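Local coordinates for chymotrypsin-like serine protease (Equine arteritis virus, PDB 1MBM), which probably cleaves the viral replicase polyprotein as a chymotrypsin-like serine endopeptidase that carries an alpha/beta extension at its C-terminus, at residues G85-L99 with S186-E198. Sequence-based numbering, arbitrary orientation.
Sequences GPASWCTATGDEEGL and SLAMLIDGLSNRE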
loop_
_atom_site.group_PDB
_atom_site.type_symbol
_atom_site.label_atom_id
_atom_site.label_comp_id
_atom_site.label_asym_id
_atom_site.label_seq_id
_atom_site.Cartn_x
_atom_site.Cartn_y
_atom_site.Cartn_z
ATOM N N GLY A 85 4.046 9.019 8.164
ATOM C CA GLY A 85 3.479 8.379 9.333
ATOM C C GLY A 85 3.085 6.952 9.009
ATOM O O GLY A 85 3.427 6.431 7.944
ATOM N N PRO A 86 2.374 6.309 9.929
ATOM C CA PRO A 86 1.894 4.948 9.709
ATOM C C PRO A 86 0.895 4.875 8.547
ATOM O O PRO A 86 0.198 5.834 8.252
ATOM C CB PRO A 86 1.189 4.617 11.030
ATOM C CG PRO A 86 0.837 5.974 11.598
ATOM C CD PRO A 86 2.026 6.805 11.274
ATOM N N ALA A 87 0.863 3.733 7.879
ATOM C CA ALA A 87 -0.091 3.481 6.814
ATOM C C ALA A 87 -0.407 1.999 6.843
ATOM O O ALA A 87 0.387 1.196 7.342
ATOM C CB ALA A 87 0.464 3.894 5.453
ATOM N N SER A 88 -1.580 1.637 6.347
ATOM C CA SER A 88 -1.981 0.246 6.324
ATOM C C SER A 88 -1.903 -0.276 4.904
ATOM O O SER A 88 -2.465 0.326 3.987
ATOM C CB SER A 88 -3.416 0.081 6.853
ATOM O OG SER A 88 -3.524 0.384 8.240
ATOM N N TRP A 89 -1.166 -1.372 4.738
ATOM C CA TRP A 89 -1.094 -2.113 3.492
ATOM C C TRP A 89 -2.213 -3.138 3.612
ATOM O O TRP A 89 -2.141 -4.033 4.446
ATOM C CB TRP A 89 0.251 -2.851 3.377
ATOM C CG TRP A 89 1.355 -2.060 2.713
ATOM C CD1 TRP A 89 1.937 -2.323 1.504
ATOM C CD2 TRP A 89 2.029 -0.910 3.234
ATOM N NE1 TRP A 89 2.913 -1.392 1.229
ATOM C CE2 TRP A 89 2.991 -0.511 2.273
ATOM C CE3 TRP A 89 1.904 -0.152 4.405
ATOM C CZ2 TRP A 89 3.830 0.586 2.457
ATOM C CZ3 TRP A 89 2.735 0.948 4.582
ATOM C CH2 TRP A 89 3.683 1.307 3.611
ATOM N N CYS A 90 -3.249 -2.997 2.792
ATOM C CA CYS A 90 -4.435 -3.844 2.901
ATOM C C CYS A 90 -4.297 -5.122 2.091
ATOM O O CYS A 90 -4.843 -5.226 0.992
ATOM C CB CYS A 90 -5.683 -3.068 2.470
ATOM S SG CYS A 90 -5.895 -1.487 3.347
ATOM N N THR A 91 -3.572 -6.094 2.634
ATOM C CA THR A 91 -3.353 -7.337 1.901
ATOM C C THR A 91 -4.535 -8.284 2.036
ATOM O O THR A 91 -5.442 -8.073 2.847
ATOM C CB THR A 91 -2.059 -8.044 2.367
ATOM O OG1 THR A 91 -2.307 -8.792 3.567
ATOM C CG2 THR A 91 -1.006 -7.033 2.773
ATOM N N ALA A 92 -4.509 -9.348 1.248
ATOM C CA ALA A 92 -5.567 -10.348 1.304
ATOM C C ALA A 92 -5.537 -11.200 2.580
ATOM O O ALA A 92 -6.439 -12.002 2.810
ATOM C CB ALA A 92 -5.510 -11.216 0.090
ATOM N N THR A 93 -4.512 -11.032 3.413
ATOM C CA THR A 93 -4.447 -11.780 4.667
ATOM C C THR A 93 -4.360 -10.849 5.859
ATOM O O THR A 93 -3.777 -11.194 6.882
ATOM C CB THR A 93 -3.261 -12.761 4.696
ATOM O OG1 THR A 93 -2.105 -12.132 4.140
ATOM C CG2 THR A 93 -3.511 -13.951 3.764
ATOM N N GLY A 94 -4.939 -9.661 5.724
ATOM C CA GLY A 94 -4.943 -8.707 6.811
ATOM C C GLY A 94 -4.120 -7.467 6.523
ATOM O O GLY A 94 -3.295 -7.449 5.600
ATOM N N ASP A 95 -4.353 -6.431 7.323
ATOM C CA ASP A 95 -3.612 -5.192 7.227
ATOM C C ASP A 95 -2.208 -5.296 7.801
ATOM O O ASP A 95 -1.998 -5.781 8.917
ATOM C CB ASP A 95 -4.342 -4.068 7.955
ATOM C CG ASP A 95 -5.566 -3.591 7.212
ATOM O OD1 ASP A 95 -5.884 -4.154 6.137
ATOM O OD2 ASP A 95 -6.281 -2.675 7.645
ATOM N N GLU A 96 -1.251 -4.807 7.029
ATOM C CA GLU A 96 0.128 -4.743 7.464
ATOM C C GLU A 96 0.404 -3.276 7.803
ATOM O O GLU A 96 0.327 -2.410 6.928
ATOM C CB GLU A 96 1.018 -5.221 6.321
ATOM C CG GLU A 96 2.408 -5.679 6.707
ATOM C CD GLU A 96 2.415 -6.794 7.736
ATOM O OE1 GLU A 96 2.143 -7.969 7.406
ATOM O OE2 GLU A 96 2.711 -6.484 8.886
ATOM N N GLU A 97 0.684 -2.985 9.072
ATOM C CA GLU A 97 1.011 -1.620 9.475
ATOM C C GLU A 97 2.462 -1.314 9.121
ATOM O O GLU A 97 3.359 -2.054 9.510
ATOM C CB GLU A 97 0.773 -1.396 10.981
ATOM C CG GLU A 97 1.181 0.004 11.434
ATOM C CD GLU A 97 0.617 0.416 12.789
ATOM O OE1 GLU A 97 1.225 0.064 13.821
ATOM O OE2 GLU A 97 -0.419 1.116 12.827
ATOM N N GLY A 98 2.691 -0.232 8.378
ATOM C CA GLY A 98 4.036 0.125 7.971
ATOM C C GLY A 98 4.317 1.618 8.016
ATOM O O GLY A 98 3.439 2.414 8.362
ATOM N N LEU A 99 5.549 1.990 7.693
ATOM C CA LEU A 99 5.944 3.392 7.636
ATOM C C LEU A 99 5.746 3.868 6.222
ATOM O O LEU A 99 6.134 3.188 5.277
ATOM C CB LEU A 99 7.419 3.567 7.993
ATOM C CG LEU A 99 8.047 4.894 7.541
ATOM C CD1 LEU A 99 7.531 6.054 8.400
ATOM C CD2 LEU A 99 9.568 4.833 7.565
ATOM N N SER A 186 6.924 6.271 18.845
ATOM C CA SER A 186 6.005 5.841 17.789
ATOM C C SER A 186 6.756 5.460 16.511
ATOM O O SER A 186 6.358 4.524 15.837
ATOM C CB SER A 186 4.895 6.867 17.514
ATOM O OG SER A 186 5.414 8.058 16.961
ATOM N N LEU A 187 7.846 6.160 16.196
ATOM C CA LEU A 187 8.666 5.796 15.038
ATOM C C LEU A 187 9.338 4.431 15.260
ATOM O O LEU A 187 9.293 3.568 14.374
ATOM C CB LEU A 187 9.705 6.886 14.707
ATOM C CG LEU A 187 10.682 6.636 13.543
ATOM C CD1 LEU A 187 9.965 6.125 12.292
ATOM C CD2 LEU A 187 11.493 7.912 13.208
ATOM N N ALA A 188 9.926 4.234 16.443
ATOM C CA ALA A 188 10.604 2.969 16.789
ATOM C C ALA A 188 9.669 1.758 16.807
ATOM O O ALA A 188 10.029 0.690 16.306
ATOM C CB ALA A 188 11.314 3.082 18.137
ATOM N N MET A 189 8.489 1.933 17.406
ATOM C CA MET A 189 7.474 0.883 17.502
ATOM C C MET A 189 6.915 0.545 16.126
ATOM O O MET A 189 6.552 -0.607 15.853
ATOM C CB MET A 189 6.323 1.310 18.421
ATOM C CG MET A 189 6.646 1.313 19.912
ATOM S SD MET A 189 6.618 -0.314 20.671
ATOM C CE MET A 189 4.862 -0.687 20.603
ATOM N N LEU A 190 6.837 1.557 15.269
ATOM C CA LEU A 190 6.365 1.366 13.905
ATOM C C LEU A 190 7.281 0.358 13.229
ATOM O O LEU A 190 6.834 -0.714 12.812
ATOM C CB LEU A 190 6.372 2.687 13.127
ATOM C CG LEU A 190 5.070 3.131 12.450
ATOM C CD1 LEU A 190 5.312 4.254 11.445
ATOM C CD2 LEU A 190 4.345 1.971 11.796
ATOM N N ILE A 191 8.565 0.697 13.146
ATOM C CA ILE A 191 9.566 -0.188 12.547
ATOM C C ILE A 191 9.664 -1.545 13.264
ATOM O O ILE A 191 9.734 -2.590 12.610
ATOM C CB ILE A 191 10.937 0.513 12.472
ATOM C CG1 ILE A 191 10.831 1.767 11.604
ATOM C CG2 ILE A 191 11.986 -0.424 11.892
ATOM C CD1 ILE A 191 12.084 2.611 11.585
ATOM N N ASP A 192 9.635 -1.525 14.598
ATOM C CA ASP A 192 9.652 -2.752 15.404
ATOM C C ASP A 192 8.418 -3.609 15.157
ATOM O O ASP A 192 8.455 -4.824 15.323
ATOM C CB ASP A 192 9.696 -2.421 16.899
ATOM C CG ASP A 192 11.064 -2.632 17.505
ATOM O OD1 ASP A 192 11.966 -1.807 17.250
ATOM O OD2 ASP A 192 11.328 -3.596 18.259
ATOM N N GLY A 193 7.325 -2.957 14.774
ATOM C CA GLY A 193 6.063 -3.620 14.509
ATOM C C GLY A 193 6.050 -4.494 13.272
ATOM O O GLY A 193 5.045 -5.153 12.999
ATOM N N LEU A 194 7.165 -4.489 12.538
ATOM C CA LEU A 194 7.378 -5.310 11.340
ATOM C C LEU A 194 6.633 -6.655 11.357
ATOM O O LEU A 194 6.797 -7.449 12.287
ATOM C CB LEU A 194 8.889 -5.542 11.144
ATOM C CG LEU A 194 9.597 -6.632 11.970
ATOM C CD1 LEU A 194 10.041 -7.783 11.073
ATOM C CD2 LEU A 194 10.791 -6.093 12.739
ATOM N N SER A 195 5.820 -6.891 10.327
ATOM C CA SER A 195 5.023 -8.116 10.192
ATOM C C SER A 195 3.963 -8.239 11.290
ATOM O O SER A 195 4.215 -8.803 12.358
ATOM C CB SER A 195 5.910 -9.363 10.128
ATOM O OG SER A 195 5.128 -10.533 10.228
ATOM N N ASN A 196 2.768 -7.730 11.006
ATOM C CA ASN A 196 1.714 -7.674 12.013
ATOM C C ASN A 196 0.306 -8.005 11.511
ATOM O O ASN A 196 -0.672 -7.787 12.224
ATOM C CB ASN A 196 1.716 -6.281 12.660
ATOM C CG ASN A 196 1.661 -5.155 11.629
ATOM O OD1 ASN A 196 0.699 -5.037 10.877
ATOM N ND2 ASN A 196 2.700 -4.327 11.595
ATOM N N ARG A 197 0.196 -8.543 10.302
ATOM C CA ARG A 197 -1.120 -8.810 9.723
ATOM C C ARG A 197 -1.880 -9.979 10.365
ATOM O O ARG A 197 -3.085 -10.118 10.170
ATOM C CB ARG A 197 -1.032 -8.973 8.199
ATOM C CG ARG A 197 -0.484 -10.303 7.724
ATOM C CD ARG A 197 -0.451 -10.440 6.206
ATOM N NE ARG A 197 0.715 -9.791 5.619
ATOM C CZ ARG A 197 1.014 -9.818 4.326
ATOM N NH1 ARG A 197 0.230 -10.459 3.471
ATOM N NH2 ARG A 197 2.107 -9.211 3.887
ATOM N N GLU A 198 -1.173 -10.799 11.137
ATOM C CA GLU A 198 -1.785 -11.926 11.832
ATOM C C GLU A 198 -2.211 -11.538 13.247
ATOM O O GLU A 198 -2.069 -10.386 13.666
ATOM C CB GLU A 198 -0.822 -13.120 11.869
ATOM C CG GLU A 198 0.651 -12.747 12.016
ATOM C CD GLU A 198 1.024 -12.302 13.421
ATOM O OE1 GLU A 198 1.105 -13.170 14.319
ATOM O OE2 GLU A 198 1.242 -11.086 13.628
HETATM O O HOH W 1 2.901 -10.684 8.741
HETATM O O HOH W 2 4.452 -1.761 12.241
#
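Charge pairing joins Glu96 to Arg197 at the C-terminal end of the chain. Arg197 NE gives its hydrogen to Glu96 OE1 at 2.9 Å, meeting the anti lone pair, with the carboxylate and guanidinium planes 51° apart. The bend of the arginine at chi3 (82°) turns Arg197 NH1 back to the hairpin turn, where it donates an almost straight bond to Thr93 OG1 (2.9 Å). Both acceptors lie at the guanidinium edge, while Thr91 CG2 sits over one face, offset toward the rim. Thr91 OG1 is spent within the turn, donating to Gly94 O and accepting from Thr93 N in an ST turn. Arg197 NH2 looks beyond the hairpin, to the carboxylate of Asp113 and the carbonyl of Trp108.

The second oxygen of Glu96, OE2, accepts a hydrogen bond from the backbone N of Asn196, very short at 2.5 Å, so one carboxylate grips two successive residues of the tail. Water 1 links Glu96 OE1 to Ser195 OG. Strands 85-91 and 94-100 form a beta hairpin in the C-terminal beta-barrel of the chymotrypsin fold, and the C-terminal extension, after its last helix, runs back along strand 94-100.

There the Asn196 amide does the work of a strand neighbour: OD1 takes the N-H of Glu97 at 2.7 Å and ND2 gives to Glu97 O at 3.2 Å, both in the carbonyl planes. ND2 also reaches Gly193 O from above that carbonyl's plane, and the three bonds together fix the rotation of the amide. Water 2 donates to Glu97 O and Leu190 O.

Leu190 supplies the apolar packing at the helix end. It drops its two methyls onto the hairpin's open end, CD1 against Pro86 and Leu99 CB (4.1 Å), CD2 against Glu97 CG (3.7 Å), while Leu157 of helix 154-158 also packs on Leu99.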